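Local coordinates for putative uncharacterized protein PH0594 (Pyrococcus horikoshii, PDB 4HXF) that probably cleaves peptides as a serine protease of the prolyl oligopeptidase family, an acylaminoacyl peptidase that assembles into a self-compartmentalizing hexamer, at residues L544-C549 / G576-S581; I486-I491 / L539-L544; P138-N143 / Y498-I503; G386-M391 / I465-Y470. All blocks are in the same frame, centred on the assembly; numbering follows the deposited sequence.

Interaction 1: residues L544-C549 / G576-S581; sequences LEDYRC and GAHGHS. With Y3A (N-[(benzyloxy)carbonyl]glycyl-N-[(2S,3R)-4-chloro-3-hydroxy-1-phenylbutan-2-yl]glycinamide), chain B.
D546 OD2 accepts a hydrogen bond from H578 ND1 at 2.7 Å, on the syn side of its carboxylate and in the plane of the imidazole. At the far side of that ring NE2 is covalently joined to C15 of the inhibitor Y3A, consistent with D546 and H578 being two members of a Ser-His-Asp triad. C549 N reaches D546 OD1 at 2.8 Å from above the carboxylate plane, closing an Asx motif that restrains the acid's rotation. Further out, G576 N gives a nearly straight bond (176°) to the anti lone pair of E545 OE1, and E545 N returns one to G576 O. R548 CG, anti to the backbone N (chi1 -178°), rests over the centre of the H578 ring in a CH-pi contact, 3.6 Å from the centroid; the chain bends beyond it, and NH2 donates to Y3A O3 at 2.8 Å. Segment 544-549 leads from strand 538-543 towards helix 552-563, while 576-581 follows the adjacent parallel strand 568-573 and enters helix 580-583.

Interaction 2: residues I486-I491 / L539-L544; sequences ISENGI and LLIHSL
E488 and I541 lie side by side and point the same way from paired positions on parallel strands, with E488 OE1 3.8 Å from I541 CG2; the carboxylate also forms a salt bridge with R592. On the same face the I486 and I541 side chains cross obliquely, I486 CG2 3.8 Å from I541 CD1. The other face carries S487, whose OG, anti to the backbone N (chi1 164°), lies 3.5 Å from L540 CD2 and is hydrogen-bonded to N473 and G469. N489 ND2 sits 4.0 Å above the centre of the H542 ring and donates to S543 OG at 3.0 Å, almost in its own amide plane; S543 OG is also hydrogen-bonded to G576 O. The same ND2 bonds D546 OD2, making N489 a second-shell support of that carboxylate. Backbone bonds such as N489 N to I541 O (2.8 Å) join the strands. The two strands lie inside the alpha/beta-hydrolase sheet, between 460-465 and 568-573; helix 586-605 packs on the face of I486 and E488, helix 552-563 on that of L540.

Interaction 3: residues P138-N143 / Y498-I503; sequences PAWFDN and YAFSDI
D502 and the short strand 140-141 meet where the beta-propeller touches the alpha/beta-hydrolase domain, residues 138-143 belonging to an excursion between two strands of one propeller sheet. The CB of D502 packs 3.3 Å from W140 O, a buried carbonyl with no polar partner in the model. CG, placed between the backbone N and the carbonyl carbon (chi1 61°), comes within 4.1 Å of F141 CD1. There the group forks. OD2 accepts from D142 N at 2.8 Å, on the anti side of the carboxylate, and lies 3.6 Å above the centre of the F141 ring. OD1 forms a salt bridge with R548, which probably offsets the cost of burying the charge. Alongside, P138 CB and CG press on D502 O, and I503 CG2 touches F141 CE1. D142 OD1 extends the link towards the inhibitor-bound histidine by accepting from H578 N and Y547 N, and L555 of the second subunit packs on W140. The indole binds the end of helix 494-500: NE1 donates to F500 O at 2.8 Å, in the carbonyl plane, and W140 CZ2 sits 3.6 Å above the F500 ring, offset toward its rim.

Interaction 4: residues G386-M391 / I465-Y470; sequences GGPKGM and ISYGGY. With Y3A (N-[(benzyloxy)carbonyl]glycyl-N-[(2S,3R)-4-chloro-3-hydroxy-1-phenylbutan-2-yl]glycinamide), chain B.
G386 opens the contact by laying its backbone against Y467, with G386 C 3.8 Å from Y467 CB. G387 follows and binds the inhibitor through both its N and its O. Its N donates to Y3A O4 at 2.8 Å, and Y467 N donates to the same oxygen at 3.1 Å; this double grip is that of an oxyanion hole, filled here by the oxygen on the carbon that S466 has attacked. S466 OG, anti to the backbone N (chi1 -166°), is covalently bound to that carbon, Y3A C4, at 1.5 Å. In the other direction G387 O accepts from Y3A N4 in an almost straight bond (177°). The backbone angles of G387 by themselves call for glycine. P388, preceded by a cis peptide bond, then crosses Y467 at about a right angle, its CB over the ring face in a CH-pi contact 3.9 Å from the centroid. Y467 OH is tied to D437. K389 NZ bonds S241 O and H243 ND1 of the propeller. S466 lies on a strained turn, phi 66°, that fits the nucleophile elbow between strand 460-465 and helix 467-478, and residues 386-391 continue from the neighbouring parallel strand 378-384.

Overall arrangement
The four contacts gather round or next to one inhibitor and illustrate how an active site is assembled from separate loops. Interactions 1 and 4, with centres 14 Å apart, hold its two covalent attachments; between them S466 OG lies 2.7 Å from H578 NE2, consistent with a Ser-His-Asp triad trapped by the inhibitor. Interaction 2 stands behind both. Its E488 O receives S466 N at 2.9 Å, and N489 OD1 lies 2.8 Å from H580 NE2, while its centre is about 9 Å from that of interaction 1. Interaction 3 brings in the propeller: D502 OD1 meets R548 NE at 2.8 Å, so the arginine that binds Y3A is itself positioned at the domain interface. Interactions 3 and 4 do not touch, their nearest atoms being about 7 Å apart.

Interaction 1: residues L544-C549 / G576-S581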
loop_
_atom_site.group_PDB
_atom_site.type_symbol
_atom_site.label_atom_id
_atom_site.label_comp_id
_atom_site.label_asym_id
_atom_site.label_seq_id
_atom_site.Cartn_x
_atom_site.Cartn_y
_atom_site.Cartn_z
ATOM N N LEU A 544 -4.454 27.038 -16.619
ATOM C CA LEU A 544 -3.224 26.518 -17.329
ATOM C C LEU A 544 -3.467 25.567 -18.463
ATOM O O LEU A 544 -2.556 25.258 -19.218
ATOM C CB LEU A 544 -2.219 25.886 -16.395
ATOM C CG LEU A 544 -1.463 26.907 -15.516
ATOM C CD1 LEU A 544 -0.441 26.177 -14.569
ATOM C CD2 LEU A 544 -0.730 27.955 -16.367
ATOM N N GLU A 545 -4.706 25.074 -18.610
ATOM C CA GLU A 545 -4.989 24.132 -19.695
ATOM C C GLU A 545 -5.875 24.786 -20.742
ATOM O O GLU A 545 -6.499 24.088 -21.571
ATOM C CB GLU A 545 -5.557 22.798 -19.146
ATOM C CG GLU A 545 -4.639 22.100 -18.173
ATOM C CD GLU A 545 -5.333 20.905 -17.494
ATOM O OE1 GLU A 545 -6.327 21.039 -16.769
ATOM O OE2 GLU A 545 -4.871 19.809 -17.787
ATOM N N ASP A 546 -6.018 26.113 -20.675
ATOM C CA ASP A 546 -6.781 26.845 -21.691
ATOM C C ASP A 546 -5.905 27.043 -22.958
ATOM O O ASP A 546 -4.901 27.795 -22.938
ATOM C CB ASP A 546 -7.245 28.219 -21.220
ATOM C CG ASP A 546 -8.121 28.909 -22.264
ATOM O OD1 ASP A 546 -8.173 28.485 -23.446
ATOM O OD2 ASP A 546 -8.905 29.816 -21.871
ATOM N N TYR A 547 -6.166 26.237 -23.979
ATOM C CA TYR A 547 -5.430 26.374 -25.251
ATOM C C TYR A 547 -6.155 27.211 -26.291
ATOM O O TYR A 547 -5.614 27.486 -27.387
ATOM C CB TYR A 547 -5.026 25.027 -25.797
ATOM C CG TYR A 547 -4.293 24.184 -24.720
ATOM C CD1 TYR A 547 -4.655 22.868 -24.495
ATOM C CD2 TYR A 547 -3.327 24.748 -23.929
ATOM C CE1 TYR A 547 -4.033 22.150 -23.500
ATOM C CE2 TYR A 547 -2.703 23.997 -22.902
ATOM C CZ TYR A 547 -3.080 22.693 -22.724
ATOM O OH TYR A 547 -2.514 21.910 -21.693
ATOM N N ARG A 548 -7.389 27.573 -25.993
ATOM C CA ARG A 548 -8.170 28.473 -26.817
ATOM C C ARG A 548 -7.720 29.917 -26.725
ATOM O O ARG A 548 -7.572 30.572 -27.720
ATOM C CB ARG A 548 -9.645 28.382 -26.418
ATOM C CG ARG A 548 -10.637 29.232 -27.217
ATOM C CD ARG A 548 -10.627 29.029 -28.768
ATOM N NE ARG A 548 -10.512 27.635 -29.078
ATOM C CZ ARG A 548 -11.502 26.757 -28.989
ATOM N NH1 ARG A 548 -11.256 25.440 -29.106
ATOM N NH2 ARG A 548 -12.753 27.218 -28.824
ATOM N N CYS A 549 -7.439 30.321 -25.471
ATOM C CA CYS A 549 -6.812 31.582 -25.134
ATOM C C CYS A 549 -5.675 31.206 -24.180
ATOM O O CYS A 549 -5.867 31.128 -22.941
ATOM C CB CYS A 549 -7.739 32.577 -24.485
ATOM S SG CYS A 549 -9.138 33.062 -25.572
ATOM N N GLY A 576 -7.530 23.265 -15.655
ATOM C CA GLY A 576 -8.709 23.771 -16.282
ATOM C C GLY A 576 -8.491 24.307 -17.699
ATOM O O GLY A 576 -7.570 25.066 -17.977
ATOM N N ALA A 577 -9.435 24.001 -18.581
ATOM C CA ALA A 577 -9.466 24.482 -19.987
ATOM C C ALA A 577 -10.234 25.783 -20.045
ATOM O O ALA A 577 -10.484 26.483 -19.002
ATOM C CB ALA A 577 -10.005 23.387 -20.922
ATOM N N HIS A 578 -10.588 26.187 -21.239
ATOM C CA HIS A 578 -11.247 27.467 -21.497
ATOM C C HIS A 578 -12.526 27.630 -20.693
ATOM O O HIS A 578 -12.810 28.714 -20.166
ATOM C CB HIS A 578 -11.497 27.526 -23.005
ATOM C CG HIS A 578 -11.895 28.884 -23.556
ATOM N ND1 HIS A 578 -11.137 30.057 -23.384
ATOM C CD2 HIS A 578 -12.958 29.192 -24.423
ATOM C CE1 HIS A 578 -11.740 31.066 -24.033
ATOM N NE2 HIS A 578 -12.874 30.531 -24.687
ATOM N N GLY A 579 -13.236 26.524 -20.550
ATOM C CA GLY A 579 -14.523 26.515 -19.848
ATOM C C GLY A 579 -14.455 26.195 -18.354
ATOM O O GLY A 579 -15.475 25.812 -17.788
ATOM N N HIS A 580 -13.288 26.335 -17.720
ATOM C CA HIS A 580 -13.111 25.883 -16.332
ATOM C C HIS A 580 -14.048 26.530 -15.324
ATOM O O HIS A 580 -14.304 25.903 -14.296
ATOM C CB HIS A 580 -11.678 26.096 -15.899
ATOM C CG HIS A 580 -11.306 27.559 -15.720
ATOM N ND1 HIS A 580 -11.078 28.121 -14.480
ATOM C CD2 HIS A 580 -10.963 28.521 -16.654
ATOM C CE1 HIS A 580 -10.701 29.410 -14.618
ATOM N NE2 HIS A 580 -10.665 29.680 -15.970
ATOM N N SER A 581 -14.632 27.693 -15.659
ATOM C CA SER A 581 -15.475 28.411 -14.683
ATOM C C SER A 581 -16.703 27.501 -14.406
ATOM O O SER A 581 -17.273 27.521 -13.306
ATOM C CB SER A 581 -15.866 29.780 -15.220
ATOM O OG SER A 581 -16.582 29.599 -16.454
HETATM N N3 Y3A B . -15.710 29.389 -30.343
HETATM C CA3 Y3A B . -15.016 30.687 -30.449
HETATM C C3 Y3A B . -14.091 30.746 -29.228
HETATM O O3 Y3A B . -13.687 29.818 -28.558
HETATM C C4 Y3A B . -14.007 32.409 -26.263
HETATM O O4 Y3A B . -14.956 33.382 -26.512
HETATM C CA4 Y3A B . -13.080 32.343 -27.464
HETATM N N4 Y3A B . -13.964 32.179 -28.648
HETATM C CB4 Y3A B . -12.356 33.670 -27.837
HETATM C CG4 Y3A B . -11.472 33.558 -29.035
HETATM C CD1 Y3A B . -10.330 32.747 -29.118
HETATM C CD2 Y3A B . -11.736 34.359 -30.137
HETATM C CE1 Y3A B . -9.519 32.688 -30.236
HETATM C CE2 Y3A B . -10.938 34.308 -31.271
HETATM C CZ4 Y3A B . -9.869 33.469 -31.328
HETATM C C15 Y3A B . -14.378 31.026 -25.609
#

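Interaction 2: residues I486-I491 / L539-L544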
loop_
_atom_site.group_PDB
_atom_site.type_symbol
_atom_site.label_atom_id
_atom_site.label_comp_id
_atom_site.label_asym_id
_atom_site.label_seq_id
_atom_site.Cartn_x
_atom_site.Cartn_y
_atom_site.Cartn_z
ATOM N N ILE A 486 -13.060 42.436 -14.166
ATOM C CA ILE A 486 -12.614 41.030 -14.011
ATOM C C ILE A 486 -12.552 40.452 -15.378
ATOM O O ILE A 486 -13.603 40.224 -16.019
ATOM C CB ILE A 486 -13.469 40.189 -13.035
ATOM C CG1 ILE A 486 -13.551 40.865 -11.633
ATOM C CG2 ILE A 486 -12.873 38.760 -12.995
ATOM C CD1 ILE A 486 -14.265 39.980 -10.601
ATOM N N SER A 487 -11.341 40.206 -15.869
ATOM C CA SER A 487 -11.152 39.652 -17.232
ATOM C C SER A 487 -10.659 38.226 -17.117
ATOM O O SER A 487 -9.641 37.970 -16.477
ATOM C CB SER A 487 -10.092 40.489 -17.930
ATOM O OG SER A 487 -9.557 39.865 -19.104
ATOM N N GLU A 488 -11.320 37.299 -17.770
ATOM C CA GLU A 488 -11.002 35.853 -17.596
ATOM C C GLU A 488 -10.735 35.211 -18.937
ATOM O O GLU A 488 -11.445 35.397 -19.915
ATOM C CB GLU A 488 -12.141 35.118 -16.938
ATOM C CG GLU A 488 -12.796 35.839 -15.813
ATOM C CD GLU A 488 -13.688 34.937 -15.007
ATOM O OE1 GLU A 488 -13.279 33.747 -14.848
ATOM O OE2 GLU A 488 -14.821 35.403 -14.616
ATOM N N ASN A 489 -9.611 34.488 -19.008
ATOM C CA ASN A 489 -9.318 33.630 -20.128
ATOM C C ASN A 489 -9.525 34.394 -21.457
ATOM O O ASN A 489 -10.127 33.895 -22.408
ATOM C CB ASN A 489 -10.131 32.338 -20.085
ATOM C CG ASN A 489 -9.792 31.485 -18.900
ATOM O OD1 ASN A 489 -10.241 31.806 -17.745
ATOM N ND2 ASN A 489 -9.000 30.423 -19.127
ATOM N N GLY A 490 -8.991 35.624 -21.466
ATOM C CA GLY A 490 -9.265 36.637 -22.485
ATOM C C GLY A 490 -8.273 36.728 -23.625
ATOM O O GLY A 490 -7.517 35.861 -23.831
ATOM N N ILE A 491 -8.355 37.794 -24.359
ATOM C CA ILE A 491 -7.346 38.227 -25.299
ATOM C C ILE A 491 -6.899 39.630 -24.994
ATOM O O ILE A 491 -7.698 40.516 -24.812
ATOM C CB ILE A 491 -7.908 38.160 -26.763
ATOM C CG1 ILE A 491 -8.404 36.782 -27.131
ATOM C CG2 ILE A 491 -6.813 38.649 -27.753
ATOM C CD1 ILE A 491 -9.965 36.674 -27.054
ATOM N N LEU A 539 -8.676 42.428 -12.099
ATOM C CA LEU A 539 -8.353 41.030 -11.759
ATOM C C LEU A 539 -8.380 40.268 -13.021
ATOM O O LEU A 539 -9.413 40.238 -13.765
ATOM C CB LEU A 539 -9.375 40.423 -10.780
ATOM C CG LEU A 539 -9.148 38.953 -10.473
ATOM C CD1 LEU A 539 -7.786 38.609 -9.813
ATOM C CD2 LEU A 539 -10.371 38.509 -9.621
ATOM N N LEU A 540 -7.255 39.642 -13.311
ATOM C CA LEU A 540 -7.111 38.696 -14.428
ATOM C C LEU A 540 -7.193 37.282 -13.891
ATOM O O LEU A 540 -6.586 36.927 -12.847
ATOM C CB LEU A 540 -5.764 38.912 -15.178
ATOM C CG LEU A 540 -5.743 40.173 -16.019
ATOM C CD1 LEU A 540 -4.254 40.663 -16.196
ATOM C CD2 LEU A 540 -6.490 39.926 -17.385
ATOM N N ILE A 541 -8.056 36.443 -14.531
ATOM C CA ILE A 541 -8.174 35.043 -14.164
ATOM C C ILE A 541 -7.798 34.263 -15.381
ATOM O O ILE A 541 -8.308 34.544 -16.498
ATOM C CB ILE A 541 -9.634 34.714 -13.751
ATOM C CG1 ILE A 541 -10.001 35.429 -12.471
ATOM C CG2 ILE A 541 -9.759 33.180 -13.542
ATOM C CD1 ILE A 541 -11.433 35.360 -11.946
ATOM N N HIS A 542 -6.987 33.221 -15.196
ATOM C CA HIS A 542 -6.601 32.340 -16.282
ATOM C C HIS A 542 -6.434 30.938 -15.755
ATOM O O HIS A 542 -6.512 30.699 -14.567
ATOM C CB HIS A 542 -5.320 32.781 -16.954
ATOM C CG HIS A 542 -5.346 32.542 -18.451
ATOM N ND1 HIS A 542 -5.781 33.522 -19.347
ATOM C CD2 HIS A 542 -5.057 31.390 -19.217
ATOM C CE1 HIS A 542 -5.712 33.001 -20.590
ATOM N NE2 HIS A 542 -5.359 31.716 -20.528
ATOM N N SER A 543 -6.447 29.941 -16.664
ATOM C CA SER A 543 -6.224 28.583 -16.277
ATOM C C SER A 543 -5.208 27.956 -17.163
ATOM O O SER A 543 -5.091 28.293 -18.349
ATOM C CB SER A 543 -7.532 27.817 -16.394
ATOM O OG SER A 543 -8.105 27.924 -17.671
ATOM N N LEU A 544 -4.454 27.038 -16.619
ATOM C CA LEU A 544 -3.224 26.518 -17.329
ATOM C C LEU A 544 -3.467 25.567 -18.463
ATOM O O LEU A 544 -2.556 25.258 -19.218
ATOM C CB LEU A 544 -2.219 25.886 -16.395
ATOM C CG LEU A 544 -1.463 26.907 -15.516
ATOM C CD1 LEU A 544 -0.441 26.177 -14.569
ATOM C CD2 LEU A 544 -0.730 27.955 -16.367
#

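Interaction 3: residues P138-N143 / Y498-I503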
loop_
_atom_site.group_PDB
_atom_site.type_symbol
_atom_site.label_atom_id
_atom_site.label_comp_id
_atom_site.label_asym_id
_atom_site.label_seq_id
_atom_site.Cartn_x
_atom_site.Cartn_y
_atom_site.Cartn_z
ATOM N N PRO A 138 -3.046 21.945 -35.329
ATOM C CA PRO A 138 -2.250 22.672 -34.363
ATOM C C PRO A 138 -1.589 21.672 -33.430
ATOM O O PRO A 138 -1.839 20.433 -33.527
ATOM C CB PRO A 138 -3.342 23.509 -33.680
ATOM C CG PRO A 138 -4.484 22.620 -33.553
ATOM C CD PRO A 138 -4.454 21.836 -34.878
ATOM N N ALA A 139 -0.715 22.106 -32.521
ATOM C CA ALA A 139 -0.071 21.189 -31.593
ATOM C C ALA A 139 -0.872 20.810 -30.378
ATOM O O ALA A 139 -0.559 19.887 -29.632
ATOM C CB ALA A 139 1.245 21.835 -31.133
ATOM N N TRP A 140 -1.961 21.539 -30.166
ATOM C CA TRP A 140 -2.853 21.335 -29.003
ATOM C C TRP A 140 -4.249 21.795 -29.269
ATOM O O TRP A 140 -4.530 22.471 -30.279
ATOM C CB TRP A 140 -2.197 22.031 -27.782
ATOM C CG TRP A 140 -2.026 23.559 -27.864
ATOM C CD1 TRP A 140 -2.475 24.415 -28.796
ATOM C CD2 TRP A 140 -1.262 24.309 -26.890
ATOM N NE1 TRP A 140 -2.029 25.737 -28.510
ATOM C CE2 TRP A 140 -1.297 25.715 -27.308
ATOM C CE3 TRP A 140 -0.576 23.960 -25.719
ATOM C CZ2 TRP A 140 -0.661 26.712 -26.547
ATOM C CZ3 TRP A 140 0.071 24.943 -25.004
ATOM C CH2 TRP A 140 -0.005 26.286 -25.400
ATOM N N PHE A 141 -5.187 21.347 -28.459
ATOM C CA PHE A 141 -6.559 21.762 -28.590
ATOM C C PHE A 141 -7.194 21.853 -27.232
ATOM O O PHE A 141 -7.043 20.992 -26.411
ATOM C CB PHE A 141 -7.366 20.868 -29.533
ATOM C CG PHE A 141 -8.540 21.565 -30.187
ATOM C CD1 PHE A 141 -8.374 22.178 -31.379
ATOM C CD2 PHE A 141 -9.822 21.618 -29.609
ATOM C CE1 PHE A 141 -9.346 22.910 -31.989
ATOM C CE2 PHE A 141 -10.843 22.304 -30.228
ATOM C CZ PHE A 141 -10.635 22.903 -31.418
ATOM N N ASP A 142 -7.954 22.913 -27.036
ATOM C CA ASP A 142 -8.636 23.113 -25.749
ATOM C C ASP A 142 -9.476 21.921 -25.359
ATOM O O ASP A 142 -10.257 21.429 -26.166
ATOM C CB ASP A 142 -9.528 24.388 -25.829
ATOM C CG ASP A 142 -10.061 24.782 -24.452
ATOM O OD1 ASP A 142 -9.212 25.160 -23.649
ATOM O OD2 ASP A 142 -11.260 24.478 -24.225
ATOM N N ASN A 143 -9.337 21.511 -24.111
ATOM C CA ASN A 143 -10.136 20.412 -23.542
ATOM C C ASN A 143 -9.770 19.040 -24.137
ATOM O O ASN A 143 -10.442 18.041 -23.861
ATOM C CB ASN A 143 -11.629 20.595 -23.686
ATOM C CG ASN A 143 -12.404 19.913 -22.506
ATOM O OD1 ASN A 143 -11.896 19.794 -21.391
ATOM N ND2 ASN A 143 -13.569 19.441 -22.808
ATOM N N TYR A 498 -3.419 34.368 -32.883
ATOM C CA TYR A 498 -3.172 33.739 -34.201
ATOM C C TYR A 498 -2.203 32.573 -34.170
ATOM O O TYR A 498 -2.414 31.501 -34.652
ATOM C CB TYR A 498 -2.771 34.803 -35.239
ATOM C CG TYR A 498 -2.085 34.244 -36.473
ATOM C CD1 TYR A 498 -2.748 33.396 -37.383
ATOM C CD2 TYR A 498 -0.779 34.491 -36.699
ATOM C CE1 TYR A 498 -2.106 32.891 -38.435
ATOM C CE2 TYR A 498 -0.130 33.980 -37.793
ATOM C CZ TYR A 498 -0.750 33.161 -38.633
ATOM O OH TYR A 498 -0.058 32.641 -39.703
ATOM N N ALA A 499 -0.984 32.887 -33.598
ATOM C CA ALA A 499 0.123 31.985 -33.711
ATOM C C ALA A 499 0.260 30.912 -32.605
ATOM O O ALA A 499 0.889 29.914 -32.880
ATOM C CB ALA A 499 1.464 32.787 -33.817
ATOM N N PHE A 500 -0.321 31.153 -31.448
ATOM C CA PHE A 500 -0.233 30.240 -30.304
ATOM C C PHE A 500 -1.447 29.437 -29.986
ATOM O O PHE A 500 -1.314 28.324 -29.455
ATOM C CB PHE A 500 0.217 31.104 -29.119
ATOM C CG PHE A 500 0.854 30.353 -27.932
ATOM C CD1 PHE A 500 1.705 29.286 -28.092
ATOM C CD2 PHE A 500 0.725 30.909 -26.644
ATOM C CE1 PHE A 500 2.315 28.718 -26.978
ATOM C CE2 PHE A 500 1.363 30.348 -25.543
ATOM C CZ PHE A 500 2.107 29.197 -25.696
ATOM N N SER A 501 -2.651 29.957 -30.220
ATOM C CA SER A 501 -3.856 29.252 -29.816
ATOM C C SER A 501 -4.211 28.095 -30.704
ATOM O O SER A 501 -3.723 27.940 -31.796
ATOM C CB SER A 501 -5.033 30.157 -29.716
ATOM O OG SER A 501 -5.493 30.537 -31.004
ATOM N N ASP A 502 -5.070 27.251 -30.183
ATOM C CA ASP A 502 -5.475 26.084 -30.940
ATOM C C ASP A 502 -6.105 26.378 -32.292
ATOM O O ASP A 502 -5.862 25.627 -33.257
ATOM C CB ASP A 502 -6.328 25.181 -30.075
ATOM C CG ASP A 502 -7.625 25.805 -29.566
ATOM O OD1 ASP A 502 -7.924 26.946 -29.769
ATOM O OD2 ASP A 502 -8.314 25.036 -28.900
ATOM N N ILE A 503 -6.999 27.374 -32.320
ATOM C CA ILE A 503 -7.739 27.691 -33.538
ATOM C C ILE A 503 -7.241 28.922 -34.262
ATOM O O ILE A 503 -7.781 29.329 -35.300
ATOM C CB ILE A 503 -9.228 27.829 -33.197
ATOM C CG1 ILE A 503 -9.543 29.042 -32.374
ATOM C CG2 ILE A 503 -9.799 26.491 -32.655
ATOM C CD1 ILE A 503 -11.051 29.379 -32.169
#

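Interaction 4: residues G386-M391 / I465-Y470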
loop_
_atom_site.group_PDB
_atom_site.type_symbol
_atom_site.label_atom_id
_atom_site.label_comp_id
_atom_site.label_asym_id
_atom_site.label_seq_id
_atom_site.Cartn_x
_atom_site.Cartn_y
_atom_site.Cartn_z
ATOM N N GLY A 386 -18.900 35.676 -24.418
ATOM C CA GLY A 386 -17.785 35.271 -25.308
ATOM C C GLY A 386 -18.162 35.133 -26.797
ATOM O O GLY A 386 -19.325 35.449 -27.227
ATOM N N GLY A 387 -17.230 34.601 -27.559
ATOM C CA GLY A 387 -17.491 34.321 -28.905
ATOM C C GLY A 387 -16.431 34.891 -29.820
ATOM O O GLY A 387 -15.353 34.361 -29.876
ATOM N N PRO A 388 -16.759 35.886 -30.645
ATOM C CA PRO A 388 -17.833 36.871 -30.467
ATOM C C PRO A 388 -19.197 36.325 -30.763
ATOM O O PRO A 388 -20.148 36.916 -30.313
ATOM C CB PRO A 388 -17.512 38.045 -31.418
ATOM C CG PRO A 388 -16.375 37.587 -32.251
ATOM C CD PRO A 388 -15.710 36.394 -31.583
ATOM N N LYS A 389 -19.328 35.229 -31.497
ATOM C CA LYS A 389 -20.661 34.704 -31.861
ATOM C C LYS A 389 -21.211 33.780 -30.722
ATOM O O LYS A 389 -21.847 32.717 -30.975
ATOM C CB LYS A 389 -20.599 33.926 -33.183
ATOM C CG LYS A 389 -21.988 33.809 -33.869
ATOM C CD LYS A 389 -21.904 32.999 -35.158
ATOM C CE LYS A 389 -23.242 32.858 -35.764
ATOM N NZ LYS A 389 -23.295 31.897 -36.941
ATOM N N GLY A 390 -21.101 34.273 -29.481
ATOM C CA GLY A 390 -21.926 33.805 -28.386
ATOM C C GLY A 390 -23.281 34.487 -28.296
ATOM O O GLY A 390 -23.614 35.297 -29.148
ATOM N N MET A 391 -24.033 34.172 -27.245
ATOM C CA MET A 391 -25.349 34.770 -27.141
ATOM C C MET A 391 -25.801 34.733 -25.683
ATOM O O MET A 391 -25.704 33.663 -25.030
ATOM C CB MET A 391 -26.332 33.991 -27.999
ATOM C CG MET A 391 -27.713 34.697 -28.113
ATOM S SD MET A 391 -28.914 33.789 -29.070
ATOM C CE MET A 391 -29.256 32.467 -27.894
ATOM N N ILE A 465 -15.606 36.492 -19.891
ATOM C CA ILE A 465 -14.701 35.399 -20.185
ATOM C C ILE A 465 -14.478 35.290 -21.693
ATOM O O ILE A 465 -15.413 35.485 -22.512
ATOM C CB ILE A 465 -15.299 34.056 -19.701
ATOM C CG1 ILE A 465 -15.676 34.101 -18.215
ATOM C CG2 ILE A 465 -14.426 32.840 -20.002
ATOM C CD1 ILE A 465 -16.637 32.987 -17.746
ATOM N N SER A 466 -13.261 34.951 -22.124
ATOM C CA SER A 466 -12.916 34.717 -23.543
ATOM C C SER A 466 -13.042 36.003 -24.314
ATOM O O SER A 466 -12.375 36.975 -23.959
ATOM C CB SER A 466 -13.774 33.549 -24.085
ATOM O OG SER A 466 -13.159 33.185 -25.306
ATOM N N TYR A 467 -13.911 36.074 -25.333
ATOM C CA TYR A 467 -14.114 37.344 -26.041
ATOM C C TYR A 467 -14.608 38.430 -25.030
ATOM O O TYR A 467 -14.349 39.641 -25.216
ATOM C CB TYR A 467 -15.036 37.155 -27.258
ATOM C CG TYR A 467 -15.071 38.404 -28.119
ATOM C CD1 TYR A 467 -13.960 38.727 -28.925
ATOM C CD2 TYR A 467 -16.099 39.320 -28.052
ATOM C CE1 TYR A 467 -13.953 39.871 -29.708
ATOM C CE2 TYR A 467 -16.118 40.456 -28.811
ATOM C CZ TYR A 467 -15.039 40.779 -29.641
ATOM O OH TYR A 467 -14.975 41.948 -30.406
ATOM N N GLY A 468 -15.311 37.979 -23.948
ATOM C CA GLY A 468 -15.809 38.877 -22.950
ATOM C C GLY A 468 -14.650 39.428 -22.091
ATOM O O GLY A 468 -14.743 40.527 -21.547
ATOM N N GLY A 469 -13.627 38.605 -21.960
ATOM C CA GLY A 469 -12.359 39.002 -21.281
ATOM C C GLY A 469 -11.573 39.987 -22.126
ATOM O O GLY A 469 -11.124 41.070 -21.661
ATOM N N TYR A 470 -11.429 39.720 -23.440
ATOM C CA TYR A 470 -10.925 40.711 -24.387
ATOM C C TYR A 470 -11.650 42.019 -24.159
ATOM O O TYR A 470 -11.102 43.117 -24.171
ATOM C CB TYR A 470 -11.202 40.195 -25.851
ATOM C CG TYR A 470 -11.042 41.309 -26.872
ATOM C CD1 TYR A 470 -9.840 41.775 -27.221
ATOM C CD2 TYR A 470 -12.137 41.864 -27.483
ATOM C CE1 TYR A 470 -9.713 42.775 -28.149
ATOM C CE2 TYR A 470 -12.069 42.837 -28.426
ATOM C CZ TYR A 470 -10.788 43.300 -28.795
ATOM O OH TYR A 470 -10.671 44.358 -29.734
HETATM N N3 Y3A B . -15.710 29.389 -30.343
HETATM C CA3 Y3A B . -15.016 30.687 -30.449
HETATM C C3 Y3A B . -14.091 30.746 -29.228
HETATM O O3 Y3A B . -13.687 29.818 -28.558
HETATM C C4 Y3A B . -14.007 32.409 -26.263
HETATM O O4 Y3A B . -14.956 33.382 -26.512
HETATM C CA4 Y3A B . -13.080 32.343 -27.464
HETATM N N4 Y3A B . -13.964 32.179 -28.648
HETATM C CB4 Y3A B . -12.356 33.670 -27.837
HETATM C CG4 Y3A B . -11.472 33.558 -29.035
HETATM C CD1 Y3A B . -10.330 32.747 -29.118
HETATM C CD2 Y3A B . -11.736 34.359 -30.137
HETATM C CE1 Y3A B . -9.519 32.688 -30.236
HETATM C CE2 Y3A B . -10.938 34.308 -31.271
HETATM C CZ4 Y3A B . -9.869 33.469 -31.328
HETATM C C15 Y3A B . -14.378 31.026 -25.609
#